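Local coordinates for OmpT protein (Vibrio cholerae serotype O1, PDB 6EHE) that probably forms a water-filled beta-barrel channel through the outer membrane, allowing ions and small solutes to diffuse across, at residues W82-D87 / E144-A149; A155-G160 / T194-I199; N188-V193 / T207-E212. All coordinates share one frame; numbering follows the deposited sequence.

Interaction 1: W82-D87 / E144-A149; sequences WTTSDD and ELYVGA. With C8E ((hydroxyethyloxy)tri(ethyloxy)octane), chain H; C8E ((hydroxyethyloxy)tri(ethyloxy)octane), chain E.
E144 OE1 is gripped by two donors. S85 N donates to E144 OE1 at 3.0 Å, from above the carboxylate plane, 52° out of it. Water 1 donates to the same oxygen and accepts from T84 N at 3.1 Å. S85 OG donates to E144 OE2; the modelled distance of 2.5 Å is very short. Y190 OH also bonds to OE2. S85 OG sits between its own backbone N and carbonyl carbon (chi1 46°), where T83 OG1 can donate to S85 OG at 2.8 Å. The hydrogen bonds run in a chain from T83 OG1 through S85 OG to the glutamate. T83 is the N-cap of the short helix, so the carboxylate lies against a helix start. This would probably stabilise its negative charge. Y146 packs against T84 and S85. Y146 CD1 lies 4.0 Å from T84 CG2, and Y146 OH lies next to S85 CB and bonds to Y209 OH. All the touching residues are buried. On the outer side of strand 141-151, L145 CB meets a detergent chain. The contact ties the loop between strands 74-78 and 115-121 to the inner barrel wall, as in the inward-folded constriction loop L3 of general porins.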
# COMPACT_ATOMS: atom_id res chain seq x y z
N TRP A 82 8.21 -1.32 -3.59
CA TRP A 82 6.76 -1.31 -3.49
C TRP A 82 6.15 -1.34 -4.89
O TRP A 82 6.75 -0.88 -5.86
CB TRP A 82 6.27 -0.08 -2.74
CG TRP A 82 6.94 0.09 -1.43
CD1 TRP A 82 7.89 1.03 -1.10
CD2 TRP A 82 6.71 -0.69 -0.26
NE1 TRP A 82 8.26 0.87 0.22
CE2 TRP A 82 7.55 -0.18 0.75
CE3 TRP A 82 5.88 -1.77 0.03
CZ2 TRP A 82 7.57 -0.72 2.03
CZ3 TRP A 82 5.90 -2.31 1.31
CH2 TRP A 82 6.76 -1.78 2.29
N THR A 83 4.95 -1.90 -4.99
CA THR A 83 4.28 -1.94 -6.28
C THR A 83 3.85 -0.54 -6.70
O THR A 83 3.60 0.33 -5.88
CB THR A 83 3.06 -2.86 -6.22
OG1 THR A 83 2.12 -2.32 -5.29
CG2 THR A 83 3.45 -4.30 -5.84
N THR A 84 3.75 -0.34 -8.02
CA THR A 84 3.13 0.86 -8.56
C THR A 84 1.77 1.08 -7.94
O THR A 84 1.39 2.22 -7.63
CB THR A 84 2.99 0.76 -10.08
OG1 THR A 84 4.25 0.47 -10.68
CG2 THR A 84 2.46 2.05 -10.61
N SER A 85 0.99 0.00 -7.78
CA SER A 85 -0.33 0.14 -7.17
C SER A 85 -0.24 0.65 -5.76
O SER A 85 -1.14 1.35 -5.28
CB SER A 85 -1.08 -1.20 -7.19
OG SER A 85 -0.25 -2.26 -6.76
N ASP A 86 0.86 0.35 -5.08
CA ASP A 86 1.01 0.86 -3.72
C ASP A 86 1.41 2.33 -3.71
O ASP A 86 0.89 3.11 -2.90
CB ASP A 86 2.03 0.02 -2.96
CG ASP A 86 2.09 0.37 -1.49
OD1 ASP A 86 1.09 0.16 -0.77
OD2 ASP A 86 3.15 0.86 -1.06
N ASP A 87 2.34 2.74 -4.58
CA ASP A 87 2.64 4.16 -4.75
C ASP A 87 1.39 4.95 -5.06
O ASP A 87 1.17 6.01 -4.48
CB ASP A 87 3.65 4.35 -5.88
CG ASP A 87 4.96 3.62 -5.64
OD1 ASP A 87 5.31 3.35 -4.45
OD2 ASP A 87 5.62 3.33 -6.66
N GLU A 144 1.34 -3.92 -14.03
CA GLU A 144 0.53 -2.85 -13.49
C GLU A 144 0.69 -1.60 -14.36
O GLU A 144 1.78 -1.32 -14.89
CB GLU A 144 0.92 -2.55 -12.05
CG GLU A 144 0.29 -3.51 -11.04
CD GLU A 144 0.67 -3.23 -9.60
OE1 GLU A 144 1.64 -2.45 -9.40
OE2 GLU A 144 0.04 -3.79 -8.68
N LEU A 145 -0.41 -0.85 -14.46
CA LEU A 145 -0.46 0.37 -15.25
C LEU A 145 -1.53 1.27 -14.67
O LEU A 145 -2.67 0.82 -14.51
CB LEU A 145 -0.80 0.07 -16.72
CG LEU A 145 -1.13 1.33 -17.54
CD1 LEU A 145 0.11 2.20 -17.61
CD2 LEU A 145 -1.60 0.99 -18.93
N TYR A 146 -1.16 2.53 -14.37
CA TYR A 146 -2.03 3.57 -13.81
C TYR A 146 -1.77 4.89 -14.53
O TYR A 146 -0.65 5.16 -14.97
CB TYR A 146 -1.79 3.81 -12.29
CG TYR A 146 -2.24 2.67 -11.41
CD1 TYR A 146 -1.47 1.52 -11.28
CD2 TYR A 146 -3.47 2.72 -10.72
CE1 TYR A 146 -1.88 0.47 -10.50
CE2 TYR A 146 -3.89 1.66 -9.94
CZ TYR A 146 -3.09 0.54 -9.84
OH TYR A 146 -3.48 -0.54 -9.09
N VAL A 147 -2.80 5.72 -14.63
CA VAL A 147 -2.68 7.05 -15.21
C VAL A 147 -3.42 8.01 -14.31
O VAL A 147 -4.43 7.66 -13.69
CB VAL A 147 -3.26 7.14 -16.63
CG1 VAL A 147 -2.65 6.12 -17.51
CG2 VAL A 147 -4.76 6.95 -16.60
N GLY A 148 -2.95 9.25 -14.28
CA GLY A 148 -3.59 10.23 -13.43
C GLY A 148 -3.49 11.62 -14.02
O GLY A 148 -2.67 11.89 -14.90
N ALA A 149 -4.31 12.51 -13.48
CA ALA A 149 -4.30 13.88 -13.97
C ALA A 149 -4.92 14.77 -12.91
O ALA A 149 -5.72 14.30 -12.09
CB ALA A 149 -5.07 13.98 -15.29
C6 C8E H . 5.84 7.11 -6.35
C7 C8E H . 6.06 7.28 -7.87
C8 C8E H . 7.09 8.37 -8.24
O9 C8E H . 6.43 9.56 -8.68
C10 C8E H . 6.02 10.37 -7.58
C11 C8E H . 5.05 11.48 -7.99
O12 C8E H . 4.42 11.20 -9.24
C13 C8E H . 3.25 11.97 -9.49
C14 C8E H . 2.21 11.68 -8.41
O15 C8E H . 1.22 10.78 -8.86
C16 C8E H . 0.27 10.50 -7.84
C17 C8E H . 0.23 9.00 -7.50
O18 C8E H . 1.42 8.57 -6.87
C19 C8E H . 1.60 9.16 -5.59
C20 C8E H . 3.03 8.88 -5.14
O21 C8E H . 3.85 10.00 -5.44
C1 C8E E . 7.68 -1.19 -17.67
C2 C8E E . 6.17 -1.15 -17.95
C3 C8E E . 5.59 -2.53 -18.31
C4 C8E E . 4.18 -2.70 -17.72
C5 C8E E . 3.22 -3.54 -18.57
C6 C8E E . 1.90 -3.60 -17.81
C7 C8E E . 0.68 -3.50 -18.73
C8 C8E E . -0.57 -3.14 -17.93
O9 C8E E . -1.57 -4.15 -17.98
C10 C8E E . -1.37 -5.17 -17.02
C11 C8E E . -2.67 -5.96 -16.85
O12 C8E E . -2.65 -7.12 -17.65
O HOH W 1 4.53 -2.34 -10.20

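Interaction 2: A155-G160 / T194-I199; sequences AVHAGG and TGEYTI. With C8E ((hydroxyethyloxy)tri(ethyloxy)octane), chain G; C8E ((hydroxyethyloxy)tri(ethyloxy)octane), chain C; C8E ((hydroxyethyloxy)tri(ethyloxy)octane), chain I.
H157 turns its ring to a position between its own backbone N and carbonyl carbon (chi1 50°), which lays it alongside T194. The T194 side chain points the same way, with OG1 beside its backbone N (chi1 -63°). T194 CB lies over one face of the H157 ring in a CH-pi contact, 3.6 Å from its centroid. T194 OG1 hydrogen-bonds to E192 OE2 and T207 OG1. Water 2 lies at the ring edge, in its plane, 2.8 Å from H157 NE2. Water 2 donates to E196 OE2 at 3.0 Å and so bridges the two side chains. The other oxygen of E196 bonds to Y93 OH. The nearby carboxylate could raise the proton affinity of the histidine.

Beneath these groups runs the antiparallel hairpin of strands 154-175 and 178-199, part of the 16-stranded porin barrel. A155 and E196 form one hydrogen-bonded pair, H157 and T194 another. E196 N donates to A155 O at 2.8 Å, and T194 N to H157 O at 2.9 Å. V156 and G195 form the non-hydrogen-bonded pair between them.

The V156 face carries detergent. V156 CG1 lies 3.6 Å from C17 of C8E chain C, which also passes over G195. Further along, C6 of C8E chain G sits 3.6 Å above the centre of the Y197 ring.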
# COMPACT_ATOMS: atom_id res chain seq x y z
N ALA A 155 -8.04 15.96 -8.32
CA ALA A 155 -7.01 15.03 -8.77
C ALA A 155 -7.61 13.65 -8.95
O ALA A 155 -8.32 13.17 -8.06
CB ALA A 155 -5.85 14.99 -7.78
N VAL A 156 -7.35 13.00 -10.08
CA VAL A 156 -7.97 11.71 -10.38
C VAL A 156 -6.89 10.74 -10.80
O VAL A 156 -5.84 11.13 -11.32
CB VAL A 156 -9.02 11.80 -11.50
CG1 VAL A 156 -10.23 12.56 -11.06
CG2 VAL A 156 -8.39 12.43 -12.73
N HIS A 157 -7.17 9.45 -10.60
CA HIS A 157 -6.36 8.45 -11.27
C HIS A 157 -7.15 7.18 -11.50
O HIS A 157 -8.19 6.94 -10.89
CB HIS A 157 -5.05 8.13 -10.53
CG HIS A 157 -5.21 7.83 -9.07
ND1 HIS A 157 -5.63 6.60 -8.60
CD2 HIS A 157 -4.92 8.57 -7.97
CE1 HIS A 157 -5.61 6.60 -7.28
NE2 HIS A 157 -5.19 7.80 -6.87
N ALA A 158 -6.67 6.38 -12.44
CA ALA A 158 -7.30 5.10 -12.70
C ALA A 158 -6.21 4.12 -13.07
O ALA A 158 -5.10 4.51 -13.45
CB ALA A 158 -8.33 5.18 -13.82
N GLY A 159 -6.52 2.86 -12.94
CA GLY A 159 -5.64 1.85 -13.48
C GLY A 159 -5.73 0.60 -12.65
O GLY A 159 -6.60 0.46 -11.79
N GLY A 160 -4.81 -0.31 -12.91
CA GLY A 160 -4.86 -1.60 -12.26
C GLY A 160 -3.85 -2.53 -12.86
O GLY A 160 -2.83 -2.10 -13.42
N THR A 194 -10.07 6.60 -8.72
CA THR A 194 -10.04 7.45 -7.54
C THR A 194 -10.25 8.89 -7.95
O THR A 194 -9.72 9.34 -8.98
CB THR A 194 -8.70 7.30 -6.77
OG1 THR A 194 -8.55 5.94 -6.29
CG2 THR A 194 -8.57 8.28 -5.59
N GLY A 195 -11.00 9.62 -7.14
CA GLY A 195 -11.05 11.07 -7.25
C GLY A 195 -10.86 11.70 -5.90
O GLY A 195 -11.45 11.26 -4.92
N GLU A 196 -10.02 12.75 -5.85
CA GLU A 196 -9.70 13.50 -4.63
C GLU A 196 -9.95 14.98 -4.86
O GLU A 196 -9.32 15.60 -5.73
CB GLU A 196 -8.24 13.27 -4.19
CG GLU A 196 -7.91 11.79 -3.93
CD GLU A 196 -6.51 11.57 -3.40
OE1 GLU A 196 -6.31 11.60 -2.17
OE2 GLU A 196 -5.59 11.35 -4.22
N TYR A 197 -10.83 15.56 -4.05
CA TYR A 197 -11.36 16.90 -4.21
C TYR A 197 -10.84 17.76 -3.08
O TYR A 197 -11.10 17.46 -1.90
CB TYR A 197 -12.89 16.87 -4.17
CG TYR A 197 -13.55 16.04 -5.26
CD1 TYR A 197 -13.55 14.65 -5.21
CD2 TYR A 197 -14.17 16.65 -6.33
CE1 TYR A 197 -14.13 13.89 -6.20
CE2 TYR A 197 -14.77 15.91 -7.31
CZ TYR A 197 -14.74 14.53 -7.25
OH TYR A 197 -15.34 13.80 -8.25
N THR A 198 -10.12 18.83 -3.43
CA THR A 198 -9.63 19.80 -2.46
C THR A 198 -10.61 20.97 -2.38
O THR A 198 -10.80 21.70 -3.36
CB THR A 198 -8.25 20.29 -2.84
OG1 THR A 198 -7.37 19.17 -2.89
CG2 THR A 198 -7.75 21.32 -1.84
N ILE A 199 -11.22 21.15 -1.22
CA ILE A 199 -12.22 22.18 -0.98
C ILE A 199 -11.78 22.90 0.29
O ILE A 199 -12.13 22.50 1.40
CB ILE A 199 -13.63 21.61 -0.85
CG1 ILE A 199 -13.99 20.77 -2.08
CG2 ILE A 199 -14.65 22.73 -0.64
CD1 ILE A 199 -15.34 20.14 -2.03
C3 C8E G . -18.03 11.94 -5.33
C4 C8E G . -17.83 13.44 -5.43
C5 C8E G . -17.95 14.11 -4.06
C6 C8E G . -16.98 15.28 -3.98
C7 C8E G . -17.58 16.47 -3.27
C8 C8E G . -18.35 17.35 -4.26
C11 C8E C . -17.89 8.99 -7.34
O12 C8E C . -16.51 8.96 -7.62
C13 C8E C . -15.87 10.20 -7.31
C14 C8E C . -14.93 10.61 -8.44
O15 C8E C . -14.80 9.47 -9.27
C16 C8E C . -13.65 9.46 -10.10
C17 C8E C . -13.42 10.83 -10.76
O18 C8E C . -14.40 11.15 -11.72
C19 C8E C . -15.03 12.39 -11.49
C20 C8E C . -14.61 13.38 -12.58
O21 C8E C . -15.76 13.89 -13.23
C1 C8E I . -10.93 -7.19 -12.44
C2 C8E I . -11.10 -5.82 -13.09
C3 C8E I . -10.76 -5.86 -14.58
C4 C8E I . -9.35 -6.41 -14.81
C5 C8E I . -8.43 -5.38 -15.50
C6 C8E I . -6.99 -5.41 -14.96
C7 C8E I . -6.03 -4.59 -15.83
C8 C8E I . -6.53 -3.15 -16.02
O9 C8E I . -5.44 -2.24 -15.93
C10 C8E I . -5.11 -1.53 -17.11
O HOH W 2 -4.85 8.45 -4.13

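Interaction 3: N188-V193 / T207-E212; sequences NSYFEV and TYYNAE. With C8E ((hydroxyethyloxy)tri(ethyloxy)octane), chain I; C8E ((hydroxyethyloxy)tri(ethyloxy)octane), chain C.
E192 and Y209 face each other as a non-hydrogen-bonded pair in an antiparallel hairpin of the porin barrel, formed by strands 178-199 and 202-215. This inner face is tightly packed. E192 CB sits 3.3 Å above the centre of the Y209 ring in a CH-pi contact. The carboxylate plane of E192 is turned 40° from the ring plane. Its oxygens bond to T194 and, weakly, to H157. Y190 lies alongside Y209, and Y190 CD2 comes to the ring edge, 4.1 Å from Y209 CE1. The small A211 fits beside Y190, with A211 CB 3.9 Å from Y190 CB. The hydroxyls of both tyrosines are bonded to strand 141-151.

Three hydrogen-bonded pairs join the backbones: S189 with E212, F191 with N210, and V193 with Y208. N210 N donates to F191 O at 2.8 Å.

The side chains of these pairs lie on the opposite, looser face. They meet each other little across the strands, and detergent runs among them. V193 CG1 lies 3.5 Å from C16 of C8E chain C, and F191 CD1 is 3.8 Å from C8 of C8E chain I. C11 of C8E chain C approaches Y208 in the plane of its ring, 3.1 Å from Y208 OH.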
# COMPACT_ATOMS: atom_id res chain seq x y z
N ASN A 188 -4.79 -12.42 -8.87
CA ASN A 188 -5.57 -11.27 -8.43
C ASN A 188 -5.52 -10.28 -9.57
O ASN A 188 -4.44 -9.86 -9.99
CB ASN A 188 -4.97 -10.67 -7.15
CG ASN A 188 -5.82 -9.56 -6.56
OD1 ASN A 188 -6.99 -9.41 -6.89
ND2 ASN A 188 -5.24 -8.81 -5.62
N SER A 189 -6.68 -9.97 -10.12
CA SER A 189 -6.81 -8.98 -11.18
C SER A 189 -7.61 -7.83 -10.62
O SER A 189 -8.61 -8.06 -9.94
CB SER A 189 -7.51 -9.56 -12.40
OG SER A 189 -6.74 -10.65 -12.89
N TYR A 190 -7.17 -6.60 -10.85
CA TYR A 190 -7.84 -5.52 -10.16
C TYR A 190 -7.79 -4.25 -10.98
O TYR A 190 -6.88 -4.04 -11.80
CB TYR A 190 -7.21 -5.28 -8.77
CG TYR A 190 -5.71 -5.34 -8.82
CD1 TYR A 190 -5.04 -6.55 -8.69
CD2 TYR A 190 -4.96 -4.18 -8.99
CE1 TYR A 190 -3.64 -6.63 -8.75
CE2 TYR A 190 -3.56 -4.23 -9.03
CZ TYR A 190 -2.92 -5.46 -8.93
OH TYR A 190 -1.54 -5.52 -8.99
N PHE A 191 -8.77 -3.39 -10.73
CA PHE A 191 -8.89 -2.12 -11.40
C PHE A 191 -9.48 -1.13 -10.42
O PHE A 191 -10.21 -1.50 -9.50
CB PHE A 191 -9.74 -2.20 -12.67
CG PHE A 191 -9.78 -0.90 -13.45
CD1 PHE A 191 -8.77 -0.59 -14.35
CD2 PHE A 191 -10.80 0.01 -13.25
CE1 PHE A 191 -8.78 0.59 -15.04
CE2 PHE A 191 -10.81 1.21 -13.94
CZ PHE A 191 -9.80 1.50 -14.83
N GLU A 192 -9.19 0.15 -10.64
CA GLU A 192 -9.40 1.17 -9.63
C GLU A 192 -9.67 2.52 -10.30
O GLU A 192 -8.98 2.89 -11.27
CB GLU A 192 -8.14 1.26 -8.75
CG GLU A 192 -7.99 2.49 -7.87
CD GLU A 192 -7.38 3.70 -8.55
OE1 GLU A 192 -6.38 3.60 -9.29
OE2 GLU A 192 -7.95 4.78 -8.32
N VAL A 193 -10.61 3.28 -9.75
CA VAL A 193 -10.76 4.69 -10.08
C VAL A 193 -10.83 5.51 -8.78
O VAL A 193 -11.57 5.16 -7.85
CB VAL A 193 -12.01 4.95 -10.94
CG1 VAL A 193 -12.20 6.41 -11.12
CG2 VAL A 193 -11.89 4.27 -12.31
N THR A 207 -12.46 6.13 -3.68
CA THR A 207 -11.84 5.12 -4.53
C THR A 207 -12.77 3.92 -4.68
O THR A 207 -13.28 3.39 -3.69
CB THR A 207 -10.49 4.66 -3.97
OG1 THR A 207 -9.57 5.76 -3.97
CG2 THR A 207 -9.86 3.57 -4.83
N TYR A 208 -13.01 3.53 -5.93
CA TYR A 208 -13.68 2.28 -6.26
C TYR A 208 -12.62 1.32 -6.73
O TYR A 208 -11.81 1.67 -7.60
CB TYR A 208 -14.71 2.48 -7.38
CG TYR A 208 -15.81 3.49 -7.09
CD1 TYR A 208 -16.95 3.13 -6.38
CD2 TYR A 208 -15.73 4.80 -7.54
CE1 TYR A 208 -17.97 4.04 -6.12
CE2 TYR A 208 -16.74 5.73 -7.28
CZ TYR A 208 -17.85 5.34 -6.57
OH TYR A 208 -18.85 6.25 -6.30
N TYR A 209 -12.60 0.13 -6.14
CA TYR A 209 -11.72 -0.95 -6.55
C TYR A 209 -12.55 -2.16 -6.92
O TYR A 209 -13.53 -2.47 -6.26
CB TYR A 209 -10.70 -1.35 -5.44
CG TYR A 209 -9.26 -0.98 -5.72
CD1 TYR A 209 -8.43 -1.85 -6.41
CD2 TYR A 209 -8.72 0.20 -5.26
CE1 TYR A 209 -7.12 -1.53 -6.68
CE2 TYR A 209 -7.41 0.51 -5.50
CZ TYR A 209 -6.61 -0.35 -6.23
OH TYR A 209 -5.30 -0.11 -6.52
N ASN A 210 -12.12 -2.87 -7.95
CA ASN A 210 -12.70 -4.14 -8.30
C ASN A 210 -11.56 -5.12 -8.41
O ASN A 210 -10.49 -4.76 -8.88
CB ASN A 210 -13.48 -4.10 -9.62
CG ASN A 210 -13.94 -5.50 -10.07
OD1 ASN A 210 -13.45 -6.04 -11.07
ND2 ASN A 210 -14.88 -6.09 -9.33
N ALA A 211 -11.80 -6.35 -7.96
CA ALA A 211 -10.78 -7.39 -8.08
C ALA A 211 -11.43 -8.75 -8.25
O ALA A 211 -12.59 -8.97 -7.93
CB ALA A 211 -9.84 -7.40 -6.85
N GLU A 212 -10.64 -9.67 -8.75
CA GLU A 212 -11.06 -11.03 -8.98
C GLU A 212 -9.88 -11.91 -8.59
O GLU A 212 -8.77 -11.73 -9.10
CB GLU A 212 -11.46 -11.27 -10.44
CG GLU A 212 -12.06 -12.65 -10.66
CD GLU A 212 -12.14 -13.03 -12.11
OE1 GLU A 212 -11.07 -13.21 -12.74
OE2 GLU A 212 -13.27 -13.12 -12.62
C1 C8E I . -10.93 -7.19 -12.44
C2 C8E I . -11.10 -5.82 -13.09
C3 C8E I . -10.76 -5.86 -14.58
C4 C8E I . -9.35 -6.41 -14.81
C5 C8E I . -8.43 -5.38 -15.50
C6 C8E I . -6.99 -5.41 -14.96
C7 C8E I . -6.03 -4.59 -15.83
C8 C8E I . -6.53 -3.15 -16.02
O9 C8E I . -5.44 -2.24 -15.93
C10 C8E I . -5.11 -1.53 -17.11
C11 C8E C . -17.89 8.99 -7.34
O12 C8E C . -16.51 8.96 -7.62
C13 C8E C . -15.87 10.20 -7.31
C14 C8E C . -14.93 10.61 -8.44
O15 C8E C . -14.80 9.47 -9.27
C16 C8E C . -13.65 9.46 -10.10
C17 C8E C . -13.42 10.83 -10.76
O18 C8E C . -14.40 11.15 -11.72
C19 C8E C . -15.03 12.39 -11.49
C20 C8E C . -14.61 13.38 -12.58
O21 C8E C . -15.76 13.89 -13.23

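Overall arrangement
Interaction 1 is wholly buried and lies nearest the chain centre. It joins a loop inside the barrel to the wall. Interactions 2 and 3 are partly buried and join neighbouring strands within that wall; both use strand 178-199. Interaction 1 rests on polar bonds from backbone, hydroxyl and water to one carboxylate. The other two rest on paired backbones, each with a CH-pi contact on the lumen side and detergent on the outer side. The inner faces connect through hydroxyl and carboxylate bonds among the three contacts. Interactions 1 and 2 also touch through the backbones of strands 141-151 and 154-175, which are adjacent in the sheet.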